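Side-chain contacts in chromosome replication initiation protein (PDB 2VN2), which probably acts in the primosome that starts bacterial chromosome replication, the chain here being its N-terminal domain of the helix-turn-helix class: residues A[74-78]-A[79-83]; A[50-54]-A[55-59]. All coordinates share one frame; numbering follows the deposited sequence.

Contact 1: A[74-78]-A[79-83]; sequences RLLQK and GMIAI
The two planar peptide carbonyls of L75 and L76 are approached quite differently by the chain that follows them. M80 N lies 3.0 Å from L75 O and nearly along the C=O axis, whereas G79 N, 3.1 Å from L76 O, stands well above the carbonyl plane. A third flat group, the guanidinium of R74, has K78 NZ over the centre of one face, 3.7 Å above its plane; the polar partners of that ammonium are E34, in a salt bridge, and G29 O, in a hydrogen bond, which probably offset the like charge. Together the two backbone bonds form a Schellman motif ending helix 65-77, and G79, with phi +71°, turns the chain toward strand 82-83. Apolar side chains meet across the bend. I81 holds CG1 between its own backbone N and carbonyl carbon (chi1 62°), which brings this atom to 3.8 Å from both L75 CB and L76 CD2. An alanine here lacks CG1 and CD1, and the gap left between L75 CB and L76 CD2 would probably let L76 turn more freely. L76 CD2 also reaches I83 CG1 at 3.9 Å, while L75 CD2 meets M80 CB at 4.0 Å, their side chains crossing at about a right angle. Helix 32-45 covers L75 through L37 and L38, and L102 and K105 of helix 100-116 touch M80. The chemistry is thus divided: backbone N-H groups satisfy carbonyls at the helix end, and apolar side chains pack the departing chain against the last turn.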
loop_
_atom_site.group_PDB
_atom_site.type_symbol
_atom_site.label_atom_id
_atom_site.label_comp_id
_atom_site.label_asym_id
_atom_site.label_seq_id
_atom_site.Cartn_x
_atom_site.Cartn_y
_atom_site.Cartn_z
ATOM N N ARG A 74 2.855 26.050 -7.611
ATOM C CA ARG A 74 1.378 26.037 -7.869
ATOM C C ARG A 74 0.609 25.171 -6.835
ATOM O O ARG A 74 -0.517 25.527 -6.451
ATOM C CB ARG A 74 1.043 25.658 -9.367
ATOM C CG ARG A 74 -0.501 25.460 -9.718
ATOM C CD ARG A 74 -1.097 26.356 -10.995
ATOM N NE ARG A 74 -2.548 26.143 -11.431
ATOM C CZ ARG A 74 -3.003 25.410 -12.479
ATOM N NH1 ARG A 74 -2.165 24.752 -13.271
ATOM N NH2 ARG A 74 -4.319 25.296 -12.700
ATOM N N LEU A 75 1.201 24.055 -6.375
ATOM C CA LEU A 75 0.569 23.259 -5.286
ATOM C C LEU A 75 0.528 24.050 -3.923
ATOM O O LEU A 75 -0.455 23.877 -3.169
ATOM C CB LEU A 75 1.315 21.914 -5.031
ATOM C CG LEU A 75 1.138 20.859 -6.152
ATOM C CD1 LEU A 75 2.136 19.734 -5.907
ATOM C CD2 LEU A 75 -0.294 20.319 -6.164
ATOM N N LEU A 76 1.618 24.785 -3.597
ATOM C CA LEU A 76 1.696 25.689 -2.395
ATOM C C LEU A 76 0.595 26.709 -2.492
ATOM O O LEU A 76 -0.207 26.910 -1.535
ATOM C CB LEU A 76 3.077 26.435 -2.238
ATOM C CG LEU A 76 4.233 25.539 -1.775
ATOM C CD1 LEU A 76 5.620 26.057 -2.034
ATOM C CD2 LEU A 76 4.105 25.016 -0.350
ATOM N N GLN A 77 0.498 27.313 -3.662
ATOM C CA GLN A 77 -0.636 28.242 -3.859
ATOM C C GLN A 77 -2.014 27.707 -3.914
ATOM O O GLN A 77 -2.894 28.290 -3.316
ATOM C CB GLN A 77 -0.379 29.344 -4.904
ATOM C CG GLN A 77 -0.774 29.150 -6.280
ATOM C CD GLN A 77 0.277 29.869 -7.190
ATOM O OE1 GLN A 77 1.211 30.559 -6.680
ATOM N NE2 GLN A 77 0.181 29.638 -8.521
ATOM N N LYS A 78 -2.256 26.571 -4.571
ATOM C CA LYS A 78 -3.620 25.980 -4.424
ATOM C C LYS A 78 -3.888 25.509 -2.987
ATOM O O LYS A 78 -4.963 25.133 -2.708
ATOM C CB LYS A 78 -3.874 24.846 -5.421
ATOM C CG LYS A 78 -3.795 25.227 -6.902
ATOM C CD LYS A 78 -3.274 24.025 -7.752
ATOM C CE LYS A 78 -4.083 23.810 -9.004
ATOM N NZ LYS A 78 -3.483 22.794 -9.886
ATOM N N GLY A 79 -2.916 25.489 -2.086
ATOM C CA GLY A 79 -3.143 25.011 -0.696
ATOM C C GLY A 79 -3.352 23.508 -0.627
ATOM O O GLY A 79 -3.999 22.964 0.307
ATOM N N MET A 80 -2.725 22.811 -1.557
ATOM C CA MET A 80 -2.563 21.311 -1.479
ATOM C C MET A 80 -1.418 20.809 -0.667
ATOM O O MET A 80 -1.473 19.735 -0.131
ATOM C CB MET A 80 -2.542 20.685 -2.875
ATOM C CG MET A 80 -3.868 20.979 -3.676
ATOM S SD MET A 80 -5.320 20.208 -3.047
ATOM C CE MET A 80 -6.304 21.472 -3.787
ATOM N N ILE A 81 -0.339 21.541 -0.562
ATOM C CA ILE A 81 0.803 21.112 0.285
ATOM C C ILE A 81 1.235 22.449 1.042
ATOM O O ILE A 81 0.863 23.520 0.562
ATOM C CB ILE A 81 2.018 20.565 -0.499
ATOM C CG1 ILE A 81 2.638 21.625 -1.432
ATOM C CG2 ILE A 81 1.753 19.176 -1.197
ATOM C CD1 ILE A 81 4.018 21.273 -1.982
ATOM N N ALA A 82 1.968 22.357 2.175
ATOM C CA ALA A 82 2.444 23.498 2.927
ATOM C C ALA A 82 3.881 23.149 3.345
ATOM O O ALA A 82 4.193 21.983 3.470
ATOM C CB ALA A 82 1.572 23.728 4.164
ATOM N N ILE A 83 4.722 24.133 3.640
ATOM C CA ILE A 83 6.022 23.916 4.307
ATOM C C ILE A 83 5.829 24.240 5.796
ATOM O O ILE A 83 5.293 25.280 6.145
ATOM C CB ILE A 83 7.159 24.758 3.621
ATOM C CG1 ILE A 83 7.156 24.553 2.085
ATOM C CG2 ILE A 83 8.535 24.474 4.215
ATOM C CD1 ILE A 83 7.957 25.585 1.294
#

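Contact 2: A[50-54]-A[55-59]; sequences LFPTP and AELAE
T53 and E56 form a capping box at the start of helix 54-59, with T53 as the N-cap. Each side chain binds the other's backbone: E56 N donates to T53 OG1 at 3.1 Å, and T53 N donates to E56 OE1 at 3.2 Å, on the anti lone pair, away from the other oxygen. The threonine can do this because OG1 lies between its backbone N and carbonyl carbon (chi1 67°), facing into the first turn, while E56 stretches out beyond CG, back along the chain, to meet the amide. The hydroxyl of T53 adds a weak bond to the same OE1. Two N-H groups near the helix start thereby find acceptors, and the glutamate charge sits where the helix dipole would probably favour it.

The tight side lies next to this box. P52 CG packs 3.6 Å from L57 CD2, and both residues are buried: F44 of helix 32-45 touches each of them, M41 adds to the cover over L57, and C68 and V72 of helix 65-77 close in on L57. By contrast, the box borders the solvent side, T53 being exposed although well bonded; packing thins at A55, whose CB comes no nearer to T53 OG1 than 4.1 Å. The proline pair, P52 and P54, flanks the cap, and M69 of helix 65-77 touches P54. Regular helical bonding begins at once: L57 N reaches T53 O at 3.0 Å, almost straight at 177° and in the carbonyl plane, whereas A58 N, 2.7 Å from P54 O, lies 28° out of the plane of P54's carbonyl.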
loop_
_atom_site.group_PDB
_atom_site.type_symbol
_atom_site.label_atom_id
_atom_site.label_comp_id
_atom_site.label_asym_id
_atom_site.label_seq_id
_atom_site.Cartn_x
_atom_site.Cartn_y
_atom_site.Cartn_z
ATOM N N LEU A 50 12.584 14.767 3.720
ATOM C CA LEU A 50 11.352 15.382 4.162
ATOM C C LEU A 50 11.005 16.665 3.368
ATOM O O LEU A 50 9.841 17.293 3.506
ATOM C CB LEU A 50 11.468 15.697 5.652
ATOM C CG LEU A 50 11.759 14.521 6.625
ATOM C CD1 LEU A 50 11.677 15.118 8.060
ATOM C CD2 LEU A 50 10.807 13.311 6.456
ATOM N N PHE A 51 12.025 17.058 2.595
ATOM C CA PHE A 51 12.006 18.285 1.855
ATOM C C PHE A 51 12.719 18.091 0.557
ATOM O O PHE A 51 13.662 18.788 0.292
ATOM C CB PHE A 51 12.718 19.366 2.671
ATOM C CG PHE A 51 12.303 20.786 2.317
ATOM C CD1 PHE A 51 10.955 21.173 2.402
ATOM C CD2 PHE A 51 13.268 21.728 1.923
ATOM C CE1 PHE A 51 10.531 22.452 2.069
ATOM C CE2 PHE A 51 12.862 23.055 1.569
ATOM C CZ PHE A 51 11.460 23.407 1.653
ATOM N N PRO A 52 12.224 17.199 -0.316
ATOM C CA PRO A 52 13.086 17.040 -1.505
ATOM C C PRO A 52 13.119 18.412 -2.269
ATOM O O PRO A 52 12.242 19.271 -2.059
ATOM C CB PRO A 52 12.344 15.999 -2.344
ATOM C CG PRO A 52 10.832 16.140 -1.898
ATOM C CD PRO A 52 10.904 16.496 -0.431
ATOM N N THR A 53 14.118 18.594 -3.133
ATOM C CA THR A 53 14.286 19.771 -3.960
ATOM C C THR A 53 13.539 19.448 -5.297
ATOM O O THR A 53 13.286 18.275 -5.541
ATOM C CB THR A 53 15.781 19.996 -4.262
ATOM O OG1 THR A 53 16.240 18.922 -5.083
ATOM C CG2 THR A 53 16.667 20.028 -2.995
ATOM N N PRO A 54 13.210 20.449 -6.137
ATOM C CA PRO A 54 12.617 20.246 -7.447
ATOM C C PRO A 54 13.481 19.484 -8.413
ATOM O O PRO A 54 12.943 18.699 -9.227
ATOM C CB PRO A 54 12.358 21.681 -7.982
ATOM C CG PRO A 54 12.163 22.469 -6.846
ATOM C CD PRO A 54 13.282 21.893 -5.858
ATOM N N ALA A 55 14.799 19.646 -8.331
ATOM C CA ALA A 55 15.663 18.751 -9.083
ATOM C C ALA A 55 15.573 17.288 -8.663
ATOM O O ALA A 55 15.655 16.402 -9.502
ATOM C CB ALA A 55 17.126 19.208 -9.029
ATOM N N GLU A 56 15.469 17.004 -7.373
ATOM C CA GLU A 56 15.359 15.580 -6.964
ATOM C C GLU A 56 14.004 15.038 -7.457
ATOM O O GLU A 56 13.929 13.960 -8.065
ATOM C CB GLU A 56 15.536 15.391 -5.428
ATOM C CG GLU A 56 17.034 15.760 -4.915
ATOM C CD GLU A 56 17.205 15.824 -3.351
ATOM O OE1 GLU A 56 16.354 16.425 -2.639
ATOM O OE2 GLU A 56 18.217 15.265 -2.830
ATOM N N LEU A 57 12.944 15.827 -7.264
ATOM C CA LEU A 57 11.625 15.494 -7.843
ATOM C C LEU A 57 11.697 15.306 -9.329
ATOM O O LEU A 57 11.185 14.302 -9.796
ATOM C CB LEU A 57 10.428 16.405 -7.353
ATOM C CG LEU A 57 10.297 16.523 -5.799
ATOM C CD1 LEU A 57 9.607 17.817 -5.272
ATOM C CD2 LEU A 57 9.601 15.335 -5.221
ATOM N N ALA A 58 12.380 16.160 -10.082
ATOM C CA ALA A 58 12.263 16.086 -11.576
ATOM C C ALA A 58 12.971 14.901 -12.195
ATOM O O ALA A 58 12.672 14.533 -13.353
ATOM C CB ALA A 58 12.764 17.372 -12.261
ATOM N N GLU A 59 13.888 14.301 -11.424
ATOM C CA GLU A 59 14.860 13.316 -11.918
ATOM C C GLU A 59 14.106 12.091 -12.332
ATOM O O GLU A 59 14.500 11.478 -13.300
ATOM C CB GLU A 59 16.000 13.000 -10.880
ATOM C CG GLU A 59 15.935 11.651 -10.055
ATOM C CD GLU A 59 16.798 11.642 -8.658
ATOM O OE1 GLU A 59 17.890 12.307 -8.639
ATOM O OE2 GLU A 59 16.389 10.996 -7.612
#

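From the N terminus the chain first makes contact 2, where the loop after helix 32-45 enters helix 54-59, and later contact 1, where helix 65-77 gives way to strand 82-83. The two lie in series, neither nested nor crossed, and each closes a local turn: one begins a helix, the other ends one. In space they meet, F51 CE1 lying 3.6 Å from I83 CG2. Y97 of strand 97-98 joins both, stacking on F51, bonding to the backbone of L50 and touching I81 and I83. The result ties helices 32-45, 54-59 and 65-77 to the antiparallel sheet of 82-83 and 97-98, as in a winged-helix domain; residues 85-94, probably the tip of the wing, are not modelled.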